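Local coordinates for protein multi-copper Oxidase CueO (Ochrobactrum, PDB 6EVG) that oxidises lignin model compounds and lignosulfonate as a laccase-like multicopper oxidase, probably coupling substrate oxidation at copper to the reduction of dioxygen, at residues 123-128 with 152-157; 211-216 with 299-304; 324-329 with 422-427. All coordinates share one frame; numbering follows the deposited sequence.

Interaction 1. Residues 123-128 with 152-157; sequences QPASFN and VTDGKD
Val152 sets its two methyl branches against Gln123 and Asn128. Val152 CG1 lies anti to its own backbone N (chi1 173°) and meets the aliphatic CG of Gln123 at 4.0 Å, whereas Val152 CG2 touches both CD of Gln123 and ND2 of Asn128. The Gln123 chain crosses the valine obliquely, and its amide is held beyond the contact by the backbone of Phe96 and Gly94. Beneath the methyls the backbones join closely: Ser126 N donates to Val152 O at 3.0 Å, and Val152 N returns the bond to Ser126 O at 2.9 Å. This is one antiparallel, hydrogen-bonded pair, formed where strands 126-131 and 148-153 lie side by side in a five-stranded sheet of the N-terminal cupredoxin domain. The Ser126 hydroxyl, next to Val152, takes part in two hydrogen bonds. Ser126 OG donates to Pro124 O at 2.9 Å and accepts from Asn128 ND2 at 2.9 Å, the acceptor lying 14° out of the Asn128 amide plane, which limits rotation of both groups. Asn128 OD1 has a further partner in Arg269. The character changes at Ala125, before strand 126-131 begins and after 148-153 ends, where the chains part. CB of Ala125 approaches CG of Asp154 only to 4.2 Å, and a water bridges the rest, accepting from Ala125 N at 2.9 Å and donating to Asp154 OD2 at 2.8 Å. Asp154 OD2 also forms a salt bridge with Arg160, while OD1 accepts from Lys156 N in an Asx turn at the exposed Gly155 and Lys156.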
ATOM      1  N   GLN A 123      -1.281 -16.910   7.443  1.00  8.69           N
ATOM      2  CA  GLN A 123      -1.889 -16.282   6.278  1.00  8.50           C
ATOM      3  C   GLN A 123      -1.095 -16.655   5.034  1.00  8.44           C
ATOM      4  O   GLN A 123       0.073 -17.054   5.135  1.00  9.92           O
ATOM      5  CB  GLN A 123      -1.971 -14.764   6.426  1.00  8.22           C
ATOM      6  CG  GLN A 123      -0.612 -14.084   6.411  1.00  8.22           C
ATOM      7  CD  GLN A 123      -0.773 -12.622   6.707  1.00  8.83           C
ATOM      8  OE1 GLN A 123      -0.758 -12.187   7.865  1.00  8.78           O
ATOM      9  NE2 GLN A 123      -1.005 -11.830   5.651  1.00  9.30           N
ATOM     10  N   PRO A 124      -1.633 -16.410   3.830  1.00  8.52           N
ATOM     11  CA  PRO A 124      -0.849 -16.647   2.619  1.00  9.17           C
ATOM     12  C   PRO A 124       0.360 -15.771   2.523  1.00  8.54           C
ATOM     13  O   PRO A 124       0.337 -14.600   2.885  1.00  9.17           O
ATOM     14  CB  PRO A 124      -1.858 -16.351   1.501  1.00  9.81           C
ATOM     15  CG  PRO A 124      -3.232 -16.613   2.091  1.00 10.31           C
ATOM     16  CD  PRO A 124      -3.059 -16.123   3.543  1.00  9.25           C
ATOM     17  N   ALA A 125       1.427 -16.347   1.959  1.00  8.75           N
ATOM     18  CA  ALA A 125       2.649 -15.608   1.675  1.00  8.29           C
ATOM     19  C   ALA A 125       2.324 -14.368   0.841  1.00  7.67           C
ATOM     20  O   ALA A 125       1.580 -14.447  -0.136  1.00  8.67           O
ATOM     21  CB  ALA A 125       3.616 -16.520   0.931  1.00 10.15           C
ATOM     22  N   SER A 126       2.891 -13.234   1.229  1.00  7.39           N
ATOM     23  CA  SER A 126       2.456 -11.942   0.679  1.00  7.71           C
ATOM     24  C   SER A 126       3.399 -10.845   1.045  1.00  7.03           C
ATOM     25  O   SER A 126       4.194 -10.929   2.003  1.00  7.78           O
ATOM     26  CB  SER A 126       1.036 -11.636   1.176  1.00  8.75           C
ATOM     27  OG  SER A 126       0.931 -11.793   2.595  1.00  9.11           O
ATOM     28  N   PHE A 127       3.311  -9.771   0.272  1.00  6.80           N
ATOM     29  CA  PHE A 127       4.069  -8.519   0.431  1.00  7.00           C
ATOM     30  C   PHE A 127       3.126  -7.451   0.964  1.00  7.04           C
ATOM     31  O   PHE A 127       2.264  -6.974   0.241  1.00  7.76           O
ATOM     32  CB  PHE A 127       4.690  -8.129  -0.919  1.00  7.19           C
ATOM     33  CG  PHE A 127       5.407  -6.818  -0.937  1.00  7.60           C
ATOM     34  CD1 PHE A 127       6.419  -6.501  -0.041  1.00  9.24           C
ATOM     35  CD2 PHE A 127       5.150  -5.857  -1.890  1.00  8.15           C
ATOM     36  CE1 PHE A 127       7.100  -5.307  -0.108  1.00 11.22           C
ATOM     37  CE2 PHE A 127       5.807  -4.650  -1.941  1.00  8.95           C
ATOM     38  CZ  PHE A 127       6.806  -4.390  -1.071  1.00 10.10           C
ATOM     39  N   ASN A 128       3.322  -7.140   2.236  1.00  7.36           N
ATOM     40  CA  ASN A 128       2.472  -6.231   3.022  1.00  6.84           C
ATOM     41  C   ASN A 128       3.262  -5.024   3.450  1.00  6.75           C
ATOM     42  O   ASN A 128       4.470  -4.899   3.137  1.00  6.69           O
ATOM     43  CB  ASN A 128       1.835  -7.004   4.177  1.00  7.02           C
ATOM     44  CG  ASN A 128       1.205  -8.289   3.663  1.00  7.39           C
ATOM     45  OD1 ASN A 128       0.269  -8.218   2.860  1.00  8.63           O
ATOM     46  ND2 ASN A 128       1.707  -9.409   4.119  1.00  9.12           N
ATOM     47  N   VAL A 152       5.409 -11.740   4.556  1.00  7.23           N
ATOM     48  CA  VAL A 152       5.121 -13.037   5.150  1.00  7.67           C
ATOM     49  C   VAL A 152       5.595 -14.086   4.150  1.00  7.62           C
ATOM     50  O   VAL A 152       5.157 -14.072   2.999  1.00  8.27           O
ATOM     51  CB  VAL A 152       3.622 -13.232   5.464  1.00  8.17           C
ATOM     52  CG1 VAL A 152       3.363 -14.658   5.920  1.00  9.76           C
ATOM     53  CG2 VAL A 152       3.200 -12.234   6.542  1.00  9.60           C
ATOM     54  N   THR A 153       6.459 -14.975   4.573  1.00  8.07           N
ATOM     55  CA  THR A 153       6.988 -16.070   3.759  1.00  9.26           C
ATOM     56  C   THR A 153       6.609 -17.400   4.353  1.00  8.99           C
ATOM     57  O   THR A 153       6.587 -17.553   5.565  1.00 11.14           O
ATOM     58  CB  THR A 153       8.478 -15.954   3.553  1.00 13.08           C
ATOM     59  OG1 THR A 153       8.865 -16.984   2.629  1.00 17.27           O
ATOM     60  CG2 THR A 153       9.260 -16.012   4.821  1.00 16.34           C
ATOM     61  N   ASP A 154       6.446 -18.384   3.474  1.00 10.11           N
ATOM     62  CA  ASP A 154       6.245 -19.750   3.896  1.00 10.77           C
ATOM     63  C   ASP A 154       7.402 -20.650   3.520  1.00 11.27           C
ATOM     64  O   ASP A 154       7.303 -21.850   3.695  1.00 12.77           O
ATOM     65  CB  ASP A 154       4.923 -20.356   3.339  1.00 12.86           C
ATOM     66  CG  ASP A 154       4.859 -20.396   1.826  1.00 12.12           C
ATOM     67  OD1 ASP A 154       5.908 -20.153   1.185  1.00 12.16           O
ATOM     68  OD2 ASP A 154       3.733 -20.706   1.286  1.00 13.60           O
ATOM     69  N   GLY A 155       8.508 -20.037   3.069  1.00 11.46           N
ATOM     70  CA  GLY A 155       9.721 -20.741   2.775  1.00 13.19           C
ATOM     71  C   GLY A 155       9.717 -21.513   1.457  1.00 13.92           C
ATOM     72  O   GLY A 155      10.686 -22.192   1.179  1.00 17.11           O
ATOM     73  N   LYS A 156       8.661 -21.407   0.666  1.00 12.27           N
ATOM     74  CA  LYS A 156       8.502 -22.245  -0.551  1.00 13.20           C
ATOM     75  C   LYS A 156       8.794 -21.486  -1.869  1.00 11.99           C
ATOM     76  O   LYS A 156       8.498 -21.990  -2.969  1.00 12.95           O
ATOM     77  CB  LYS A 156       7.113 -22.872  -0.572  1.00 14.88           C
ATOM     78  CG  LYS A 156       6.819 -23.843   0.583  1.00 18.55           C
ATOM     79  CD  LYS A 156       5.371 -24.334   0.361  1.00 26.92           C
ATOM     80  CE  LYS A 156       4.776 -25.295   1.333  1.00 35.12           C
ATOM     81  NZ  LYS A 156       3.446 -25.690   0.743  1.00 39.08           N
ATOM     82  N   ASP A 157       9.387 -20.283  -1.799  1.00 10.82           N
ATOM     83  CA  ASP A 157       9.611 -19.533  -3.035  1.00 10.50           C
ATOM     84  C   ASP A 157      10.539 -20.233  -4.013  1.00 10.99           C
ATOM     85  O   ASP A 157      10.354 -20.115  -5.229  1.00 11.81           O
ATOM     86  CB  ASP A 157      10.026 -18.113  -2.788  1.00 10.80           C
ATOM     87  CG  ASP A 157       8.886 -17.245  -2.265  1.00 11.29           C
ATOM     88  OD1 ASP A 157       7.756 -17.697  -2.051  1.00 11.93           O
ATOM     89  OD2 ASP A 157       9.146 -16.009  -2.067  1.00 12.59           O
TER
HETATM   90  O   HOH W   1       1.397 -19.243   1.491  1.00 13.97           O

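Interaction 2. Residues 211-216 with 299-304; sequences PEARVP and MRFVVD
Five backbone hydrogen bonds join Pro211-Val215 to Arg300-Asp304 in parallel register. Arg300 N donates to Pro211 O, Ala213 N to Arg300 O, Val302 N to Ala213 O, Val215 N to Val302 O and Asp304 N to Val215 O, the last at 2.8 Å. CA-H...O contacts run beside them, among them Arg214 CA to Val302 O at 3.2 Å. The short strand axes diverge by 28°, an ordinary sheet twist. Apolar contacts fill the face carrying Ala213, Val215 and Phe301. The Met299 chain bends at chi3 (-68°), placing Met299 CE 3.7 Å from CB of Ala213 and over one face of the Phe301 ring, offset toward its rim. Val215 CG1 comes to the edge of that ring, 4.0 Å from Phe301 CD1. Strand 212-215 is the outermost strand of a mixed sheet in the middle cupredoxin domain, and this apolar face turns inward across the beta sandwich: Met299 touches Leu173, Phe301 touches Leu222 and Val215 touches Ile171 and Val220 of the facing sheet. Charged side chains occupy the other face, where Glu212 and Arg214 pack against Val302 with both chain and polar end. Val302 CG1 lies 3.6 Å from Glu212 CD, and Val302 CG2 lies 3.4 Å from Arg214 NH1. Arg214 meets Asp304 in a long salt bridge, Asp304 OD2 lying at the guanidinium edge 3.8 Å from Arg214 NE, with the two planes 66° apart; Asp304 OD1 accepts from Ala306 N. Glu212 and Arg300 run alongside each other in the same direction, yet Glu212 OE1 stays 4.4 Å from Arg300 NE, and the Arg300 guanidinium is instead paired with Asp283.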
ATOM      1  N   PRO A 211      16.938   7.039  -8.740  1.00 10.41           N
ATOM      2  CA  PRO A 211      18.015   6.131  -8.407  1.00 10.15           C
ATOM      3  C   PRO A 211      18.327   5.154  -9.538  1.00 10.56           C
ATOM      4  O   PRO A 211      17.546   5.029 -10.502  1.00 10.93           O
ATOM      5  CB  PRO A 211      17.458   5.357  -7.209  1.00 10.71           C
ATOM      6  CG  PRO A 211      15.962   5.337  -7.459  1.00 10.34           C
ATOM      7  CD  PRO A 211      15.664   6.665  -8.109  1.00 10.13           C
ATOM      8  N   GLU A 212      19.468   4.463  -9.370  1.00 11.54           N
ATOM      9  CA  GLU A 212      19.881   3.435 -10.309  1.00 11.78           C
ATOM     10  C   GLU A 212      20.107   2.140  -9.533  1.00 12.34           C
ATOM     11  O   GLU A 212      20.812   2.118  -8.507  1.00 13.84           O
ATOM     12  CB  GLU A 212      21.156   3.845 -11.016  1.00 14.61           C
ATOM     13  CG  GLU A 212      21.584   2.966 -12.157  1.00 18.38           C
ATOM     14  CD  GLU A 212      22.654   3.639 -13.034  1.00 24.75           C
ATOM     15  OE1 GLU A 212      22.299   4.609 -13.761  1.00 29.80           O
ATOM     16  OE2 GLU A 212      23.812   3.222 -12.936  1.00 29.95           O
ATOM     17  N   ALA A 213      19.515   1.051 -10.013  1.00 11.80           N
ATOM     18  CA  ALA A 213      19.687  -0.287  -9.467  1.00 12.13           C
ATOM     19  C   ALA A 213      20.554  -1.114 -10.388  1.00 11.81           C
ATOM     20  O   ALA A 213      20.320  -1.139 -11.591  1.00 15.22           O
ATOM     21  CB  ALA A 213      18.376  -0.997  -9.248  1.00 12.98           C
ATOM     22  N   ARG A 214      21.500  -1.848  -9.833  1.00 12.28           N
ATOM     23  CA  ARG A 214      22.267  -2.866 -10.571  1.00 12.56           C
ATOM     24  C   ARG A 214      21.631  -4.208 -10.372  1.00 12.62           C
ATOM     25  O   ARG A 214      21.308  -4.556  -9.229  1.00 18.06           O
ATOM     26  CB  ARG A 214      23.747  -2.837 -10.127  1.00 16.16           C
ATOM     27  CG  ARG A 214      24.408  -1.480 -10.349  1.00 21.34           C
ATOM     28  CD  ARG A 214      25.880  -1.468 -10.025  1.00 28.42           C
ATOM     29  NE  ARG A 214      26.646  -2.129 -11.075  1.00 38.35           N
ATOM     30  CZ  ARG A 214      26.939  -1.590 -12.269  1.00 43.26           C
ATOM     31  NH1 ARG A 214      26.564  -0.337 -12.573  1.00 50.04           N
ATOM     32  NH2 ARG A 214      27.606  -2.311 -13.171  1.00 47.69           N
ATOM     33  N   VAL A 215      21.453  -4.962 -11.464  1.00 11.51           N
ATOM     34  CA  VAL A 215      20.759  -6.246 -11.380  1.00 11.08           C
ATOM     35  C   VAL A 215      21.552  -7.300 -12.136  1.00 11.46           C
ATOM     36  O   VAL A 215      22.301  -6.971 -13.089  1.00 12.35           O
ATOM     37  CB  VAL A 215      19.318  -6.165 -11.928  1.00 12.82           C
ATOM     38  CG1 VAL A 215      18.420  -5.374 -10.969  1.00 14.05           C
ATOM     39  CG2 VAL A 215      19.278  -5.598 -13.335  1.00 14.23           C
ATOM     40  N   PRO A 216      21.416  -8.576 -11.764  1.00 11.10           N
ATOM     41  CA  PRO A 216      21.989  -9.656 -12.569  1.00 11.72           C
ATOM     42  C   PRO A 216      21.279  -9.794 -13.912  1.00 11.76           C
ATOM     43  O   PRO A 216      20.127  -9.379 -14.062  1.00 11.50           O
ATOM     44  CB  PRO A 216      21.796 -10.890 -11.681  1.00 12.85           C
ATOM     45  CG  PRO A 216      20.542 -10.525 -10.890  1.00 14.42           C
ATOM     46  CD  PRO A 216      20.608  -9.086 -10.644  1.00 11.80           C
ATOM     47  N   MET A 299      13.225   5.451 -12.352  1.00  9.28           N
ATOM     48  CA  MET A 299      14.521   4.920 -11.988  1.00  9.18           C
ATOM     49  C   MET A 299      15.126   4.172 -13.162  1.00  9.36           C
ATOM     50  O   MET A 299      14.421   3.939 -14.165  1.00 10.06           O
ATOM     51  CB  MET A 299      14.418   3.984 -10.768  1.00  9.08           C
ATOM     52  CG  MET A 299      13.603   2.747 -11.032  1.00  9.92           C
ATOM     53  SD  MET A 299      13.606   1.557  -9.684  1.00 10.28           S
ATOM     54  CE  MET A 299      15.277   0.996  -9.706  1.00 12.30           C
ATOM     55  N   ARG A 300      16.397   3.835 -13.045  1.00  9.58           N
ATOM     56  CA  ARG A 300      17.104   3.081 -14.077  1.00 10.15           C
ATOM     57  C   ARG A 300      17.598   1.758 -13.540  1.00 10.41           C
ATOM     58  O   ARG A 300      18.043   1.711 -12.405  1.00 11.75           O
ATOM     59  CB  ARG A 300      18.269   3.935 -14.610  1.00 11.60           C
ATOM     60  CG  ARG A 300      19.037   3.252 -15.780  1.00 13.46           C
ATOM     61  CD  ARG A 300      19.914   4.250 -16.471  1.00 16.65           C
ATOM     62  NE  ARG A 300      20.551   3.786 -17.675  1.00 24.10           N
ATOM     63  CZ  ARG A 300      20.022   3.648 -18.914  1.00 28.63           C
ATOM     64  NH1 ARG A 300      18.734   3.771 -19.147  1.00 33.66           N
ATOM     65  NH2 ARG A 300      20.822   3.306 -19.936  1.00 35.29           N
ATOM     66  N   PHE A 301      17.549   0.727 -14.367  1.00 10.12           N
ATOM     67  CA  PHE A 301      18.157  -0.576 -14.087  1.00 10.32           C
ATOM     68  C   PHE A 301      19.336  -0.753 -15.049  1.00 11.03           C
ATOM     69  O   PHE A 301      19.193  -0.580 -16.268  1.00 12.68           O
ATOM     70  CB  PHE A 301      17.161  -1.707 -14.353  1.00 10.44           C
ATOM     71  CG  PHE A 301      16.018  -1.718 -13.416  1.00 10.37           C
ATOM     72  CD1 PHE A 301      16.130  -2.345 -12.181  1.00 11.13           C
ATOM     73  CD2 PHE A 301      14.824  -1.124 -13.717  1.00 11.03           C
ATOM     74  CE1 PHE A 301      15.080  -2.390 -11.318  1.00 12.27           C
ATOM     75  CE2 PHE A 301      13.748  -1.132 -12.794  1.00 13.09           C
ATOM     76  CZ  PHE A 301      13.899  -1.788 -11.613  1.00 12.25           C
ATOM     77  N   VAL A 302      20.481  -1.134 -14.508  1.00 11.61           N
ATOM     78  CA  VAL A 302      21.670  -1.462 -15.264  1.00 12.83           C
ATOM     79  C   VAL A 302      22.094  -2.896 -14.910  1.00 12.34           C
ATOM     80  O   VAL A 302      22.040  -3.269 -13.779  1.00 14.47           O
ATOM     81  CB  VAL A 302      22.779  -0.465 -15.013  1.00 14.99           C
ATOM     82  CG1 VAL A 302      22.407   0.952 -15.425  1.00 16.95           C
ATOM     83  CG2 VAL A 302      23.310  -0.517 -13.636  1.00 22.01           C
ATOM     84  N   VAL A 303      22.447  -3.668 -15.908  1.00 13.23           N
ATOM     85  CA  VAL A 303      22.859  -5.045 -15.690  1.00 14.26           C
ATOM     86  C   VAL A 303      24.319  -5.129 -15.331  1.00 15.81           C
ATOM     87  O   VAL A 303      25.111  -4.530 -16.010  1.00 21.56           O
ATOM     88  CB  VAL A 303      22.564  -5.918 -16.906  1.00 18.66           C
ATOM     89  CG1 VAL A 303      22.915  -7.362 -16.673  1.00 24.65           C
ATOM     90  CG2 VAL A 303      21.073  -5.812 -17.234  1.00 23.06           C
ATOM     91  N   ASP A 304      24.616  -5.875 -14.257  1.00 16.15           N
ATOM     92  CA  ASP A 304      26.000  -6.065 -13.829  1.00 19.12           C
ATOM     93  C   ASP A 304      26.396  -7.459 -14.188  1.00 21.63           C
ATOM     94  O   ASP A 304      25.924  -8.447 -13.587  1.00 18.52           O
ATOM     95  CB  ASP A 304      26.156  -5.846 -12.314  1.00 21.53           C
ATOM     96  CG  ASP A 304      27.587  -6.034 -11.809  1.00 25.83           C
ATOM     97  OD1 ASP A 304      28.445  -6.561 -12.552  1.00 30.96           O
ATOM     98  OD2 ASP A 304      27.843  -5.669 -10.633  1.00 35.55           O
TER

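Interaction 3. Residues 324-329 with 422-427; sequences PDEKLS and WEIWDL
Leu328 lies over one face of the Trp422 indole, its side chain extending the same way as the tryptophan's. Leu328 CB stands 4.0 Å from the centroid of the Trp422 five-membered ring and 17° off the ring normal, a CH-pi contact. Leu328 CD1 reaches further along the same face, 3.7 Å from Trp422 CE2 and offset toward the rim. Trp422 CG is anti to the carbonyl carbon (chi1 -63°), which sets it under Leu328 CB at 3.8 Å, and the ring also stacks with His475. Ile424, two residues on and on the same side of the strand, is turned to Ser329 and Glu326. Ile424 CG1 and CD1 both lie 3.6 Å from Ser329 CB, and Ile424 CD1 comes 4.0 Å from CB of Glu326, whose chain it meets at about a right angle. Segment 422-427 belongs to strand 422-428 in a sheet of the C-terminal cupredoxin domain. The 3-10 turn 326-328 comes just before strand 332-336, the parallel neighbour of that strand, and Val330 and Lys331 begin the backbone pairing to Trp422 and Ile424. An Asx turn shapes the approach to this turn: Asp325 OD1 accepts from Lys327 N and, in a salt bridge, from Lys327 NZ at 3.0 Å, the two donors arriving from opposite faces of the carboxylate. On the other side of the strand, Trp425 NE1 donates almost straight (176°) to Glu423 OE1 at 2.8 Å, in the indole plane and to the anti lone pair. Arg333 makes a salt bridge with the same oxygen, so two donors grip OE1.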
ATOM      1  N   PRO A 324     -13.472 -16.852  -7.885  1.00 16.16           N
ATOM      2  CA  PRO A 324     -14.381 -16.501  -6.782  1.00 14.96           C
ATOM      3  C   PRO A 324     -15.775 -17.083  -6.996  1.00 17.57           C
ATOM      4  O   PRO A 324     -16.258 -17.219  -8.129  1.00 19.76           O
ATOM      5  CB  PRO A 324     -14.383 -14.975  -6.834  1.00 15.34           C
ATOM      6  CG  PRO A 324     -13.999 -14.606  -8.193  1.00 16.74           C
ATOM      7  CD  PRO A 324     -13.107 -15.679  -8.691  1.00 16.48           C
ATOM      8  N   ASP A 325     -16.419 -17.398  -5.882  1.00 17.13           N
ATOM      9  CA  ASP A 325     -17.764 -17.932  -5.929  1.00 16.06           C
ATOM     10  C   ASP A 325     -18.840 -16.972  -5.354  1.00 15.03           C
ATOM     11  O   ASP A 325     -18.972 -16.866  -4.111  1.00 16.32           O
ATOM     12  CB  ASP A 325     -17.798 -19.256  -5.188  1.00 18.41           C
ATOM     13  CG  ASP A 325     -19.193 -19.919  -5.248  1.00 18.98           C
ATOM     14  OD1 ASP A 325     -20.109 -19.376  -5.936  1.00 21.15           O
ATOM     15  OD2 ASP A 325     -19.345 -20.966  -4.650  1.00 23.16           O
ATOM     16  N   GLU A 326     -19.518 -16.211  -6.217  1.00 17.68           N
ATOM     17  CA  GLU A 326     -20.501 -15.219  -5.765  1.00 18.47           C
ATOM     18  C   GLU A 326     -21.649 -15.809  -5.003  1.00 16.30           C
ATOM     19  O   GLU A 326     -22.291 -15.109  -4.216  1.00 17.69           O
ATOM     20  CB  GLU A 326     -21.126 -14.486  -6.972  1.00 23.91           C
ATOM     21  CG  GLU A 326     -20.147 -13.653  -7.752  1.00 26.02           C
ATOM     22  CD  GLU A 326     -20.808 -12.754  -8.786  1.00 30.34           C
ATOM     23  OE1 GLU A 326     -22.000 -12.330  -8.588  1.00 32.15           O
ATOM     24  OE2 GLU A 326     -20.106 -12.475  -9.790  1.00 38.41           O
ATOM     25  N   LYS A 327     -21.878 -17.115  -5.170  1.00 17.99           N
ATOM     26  CA  LYS A 327     -22.993 -17.772  -4.482  1.00 19.62           C
ATOM     27  C   LYS A 327     -22.802 -17.851  -2.976  1.00 18.23           C
ATOM     28  O   LYS A 327     -23.759 -18.073  -2.262  1.00 21.23           O
ATOM     29  CB  LYS A 327     -23.212 -19.190  -4.974  1.00 24.15           C
ATOM     30  CG  LYS A 327     -23.704 -19.264  -6.407  1.00 29.47           C
ATOM     31  CD  LYS A 327     -23.886 -20.707  -6.917  1.00 35.27           C
ATOM     32  CE  LYS A 327     -22.609 -21.571  -6.856  1.00 40.72           C
ATOM     33  NZ  LYS A 327     -21.556 -21.157  -7.822  1.00 40.71           N
ATOM     34  N   LEU A 328     -21.561 -17.586  -2.522  1.00 16.24           N
ATOM     35  CA  LEU A 328     -21.269 -17.598  -1.099  1.00 15.37           C
ATOM     36  C   LEU A 328     -21.816 -16.352  -0.369  1.00 13.41           C
ATOM     37  O   LEU A 328     -21.942 -16.337   0.834  1.00 15.05           O
ATOM     38  CB  LEU A 328     -19.760 -17.643  -0.875  1.00 14.65           C
ATOM     39  CG  LEU A 328     -19.077 -18.965  -1.269  1.00 16.66           C
ATOM     40  CD1 LEU A 328     -17.572 -18.812  -1.195  1.00 21.06           C
ATOM     41  CD2 LEU A 328     -19.435 -20.107  -0.375  1.00 20.36           C
ATOM     42  N   SER A 329     -22.129 -15.289  -1.131  1.00 14.18           N
ATOM     43  CA  SER A 329     -22.583 -14.022  -0.522  1.00 13.36           C
ATOM     44  C   SER A 329     -23.890 -14.128   0.240  1.00 14.46           C
ATOM     45  O   SER A 329     -24.854 -14.742  -0.225  1.00 16.65           O
ATOM     46  CB  SER A 329     -22.711 -12.980  -1.601  1.00 15.08           C
ATOM     47  OG  SER A 329     -23.091 -11.757  -0.993  1.00 15.60           O
ATOM     48  N   TRP A 422     -19.389 -13.891   3.903  1.00 11.59           N
ATOM     49  CA  TRP A 422     -19.062 -13.307   2.614  1.00 11.56           C
ATOM     50  C   TRP A 422     -20.152 -12.306   2.251  1.00 11.31           C
ATOM     51  O   TRP A 422     -21.352 -12.607   2.417  1.00 11.86           O
ATOM     52  CB  TRP A 422     -19.067 -14.425   1.555  1.00 12.34           C
ATOM     53  CG  TRP A 422     -18.047 -15.478   1.768  1.00 12.75           C
ATOM     54  CD1 TRP A 422     -18.189 -16.596   2.499  1.00 14.37           C
ATOM     55  CD2 TRP A 422     -16.727 -15.536   1.148  1.00 12.38           C
ATOM     56  NE1 TRP A 422     -17.062 -17.386   2.405  1.00 14.53           N
ATOM     57  CE2 TRP A 422     -16.156 -16.755   1.585  1.00 13.18           C
ATOM     58  CE3 TRP A 422     -16.031 -14.729   0.288  1.00 12.92           C
ATOM     59  CZ2 TRP A 422     -14.878 -17.177   1.188  1.00 14.46           C
ATOM     60  CZ3 TRP A 422     -14.793 -15.180  -0.161  1.00 14.33           C
ATOM     61  CH2 TRP A 422     -14.226 -16.377   0.307  1.00 13.83           C
ATOM     62  N   GLU A 423     -19.774 -11.191   1.644  1.00 10.62           N
ATOM     63  CA  GLU A 423     -20.699 -10.190   1.136  1.00 10.36           C
ATOM     64  C   GLU A 423     -20.210  -9.697  -0.229  1.00 10.51           C
ATOM     65  O   GLU A 423     -18.999  -9.729  -0.482  1.00 12.50           O
ATOM     66  CB  GLU A 423     -20.813  -8.996   2.083  1.00 10.42           C
ATOM     67  CG  GLU A 423     -21.256  -9.330   3.491  1.00 11.79           C
ATOM     68  CD  GLU A 423     -21.482  -8.093   4.374  1.00 11.43           C
ATOM     69  OE1 GLU A 423     -21.096  -6.975   3.936  1.00 11.92           O
ATOM     70  OE2 GLU A 423     -22.078  -8.226   5.463  1.00 12.85           O
ATOM     71  N   ILE A 424     -21.114  -9.233  -1.061  1.00 11.06           N
ATOM     72  CA  ILE A 424     -20.751  -8.525  -2.304  1.00 11.57           C
ATOM     73  C   ILE A 424     -20.976  -7.066  -2.099  1.00 10.79           C
ATOM     74  O   ILE A 424     -22.072  -6.671  -1.673  1.00 11.66           O
ATOM     75  CB  ILE A 424     -21.548  -9.069  -3.520  1.00 12.94           C
ATOM     76  CG1 ILE A 424     -21.159 -10.534  -3.717  1.00 15.09           C
ATOM     77  CG2 ILE A 424     -21.314  -8.201  -4.709  1.00 14.10           C
ATOM     78  CD1 ILE A 424     -21.994 -11.326  -4.677  1.00 18.97           C
ATOM     79  N   TRP A 425     -19.963  -6.261  -2.384  1.00 10.71           N
ATOM     80  CA  TRP A 425     -20.059  -4.812  -2.287  1.00 10.62           C
ATOM     81  C   TRP A 425     -19.960  -4.195  -3.688  1.00 10.75           C
ATOM     82  O   TRP A 425     -18.980  -4.455  -4.421  1.00 11.64           O
ATOM     83  CB  TRP A 425     -18.963  -4.255  -1.419  1.00 10.23           C
ATOM     84  CG  TRP A 425     -19.075  -4.573   0.048  1.00 10.34           C
ATOM     85  CD1 TRP A 425     -19.798  -5.561   0.664  1.00 10.59           C
ATOM     86  CD2 TRP A 425     -18.427  -3.860   1.118  1.00 10.10           C
ATOM     87  NE1 TRP A 425     -19.705  -5.472   2.026  1.00 10.65           N
ATOM     88  CE2 TRP A 425     -18.845  -4.458   2.323  1.00  9.72           C
ATOM     89  CE3 TRP A 425     -17.530  -2.797   1.149  1.00 10.41           C
ATOM     90  CZ2 TRP A 425     -18.442  -3.977   3.573  1.00 10.85           C
ATOM     91  CZ3 TRP A 425     -17.125  -2.315   2.390  1.00 11.57           C
ATOM     92  CH2 TRP A 425     -17.584  -2.881   3.563  1.00 11.49           C
ATOM     93  N   ASP A 426     -20.932  -3.373  -4.036  1.00 10.74           N
ATOM     94  CA  ASP A 426     -20.940  -2.462  -5.184  1.00 12.00           C
ATOM     95  C   ASP A 426     -20.206  -1.206  -4.775  1.00 12.41           C
ATOM     96  O   ASP A 426     -20.567  -0.595  -3.758  1.00 15.21           O
ATOM     97  CB  ASP A 426     -22.447  -2.134  -5.607  1.00 13.76           C
ATOM     98  CG  ASP A 426     -23.149  -3.279  -6.296  1.00 15.90           C
ATOM     99  OD1 ASP A 426     -22.640  -3.859  -7.266  1.00 21.27           O
ATOM    100  OD2 ASP A 426     -24.283  -3.650  -5.907  1.00 22.59           O
ATOM    101  N   LEU A 427     -19.220  -0.780  -5.535  1.00 11.23           N
ATOM    102  CA  LEU A 427     -18.467   0.448  -5.297  1.00 10.80           C
ATOM    103  C   LEU A 427     -18.543   1.360  -6.490  1.00 11.83           C
ATOM    104  O   LEU A 427     -18.326   0.889  -7.617  1.00 12.83           O
ATOM    105  CB  LEU A 427     -16.986   0.080  -5.013  1.00 11.00           C
ATOM    106  CG  LEU A 427     -16.753  -0.813  -3.811  1.00 11.79           C
ATOM    107  CD1 LEU A 427     -15.275  -1.176  -3.679  1.00 12.56           C
ATOM    108  CD2 LEU A 427     -17.255  -0.213  -2.497  1.00 13.65           C
TER

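The three contacts follow one another along the chain without overlapping, one in each cupredoxin-like domain. Interaction 1 is the most central: its centre is about 26 Å from that of interaction 2 and about 25 Å from that of interaction 3, with nearest atoms about 12 and 11 Å apart. Interactions 2 and 3 lie on opposite sides of the chain's centre, about 43 Å between centres. Asp157 and Asn128 of interaction 1 reach Arg221 and Arg269 on strands of the domain that holds interaction 2. The copper ligands His434, Cys490 and His495 belong to the domain of interaction 3, and Trp425 meets Phe488 on the strand that ends in Cys490.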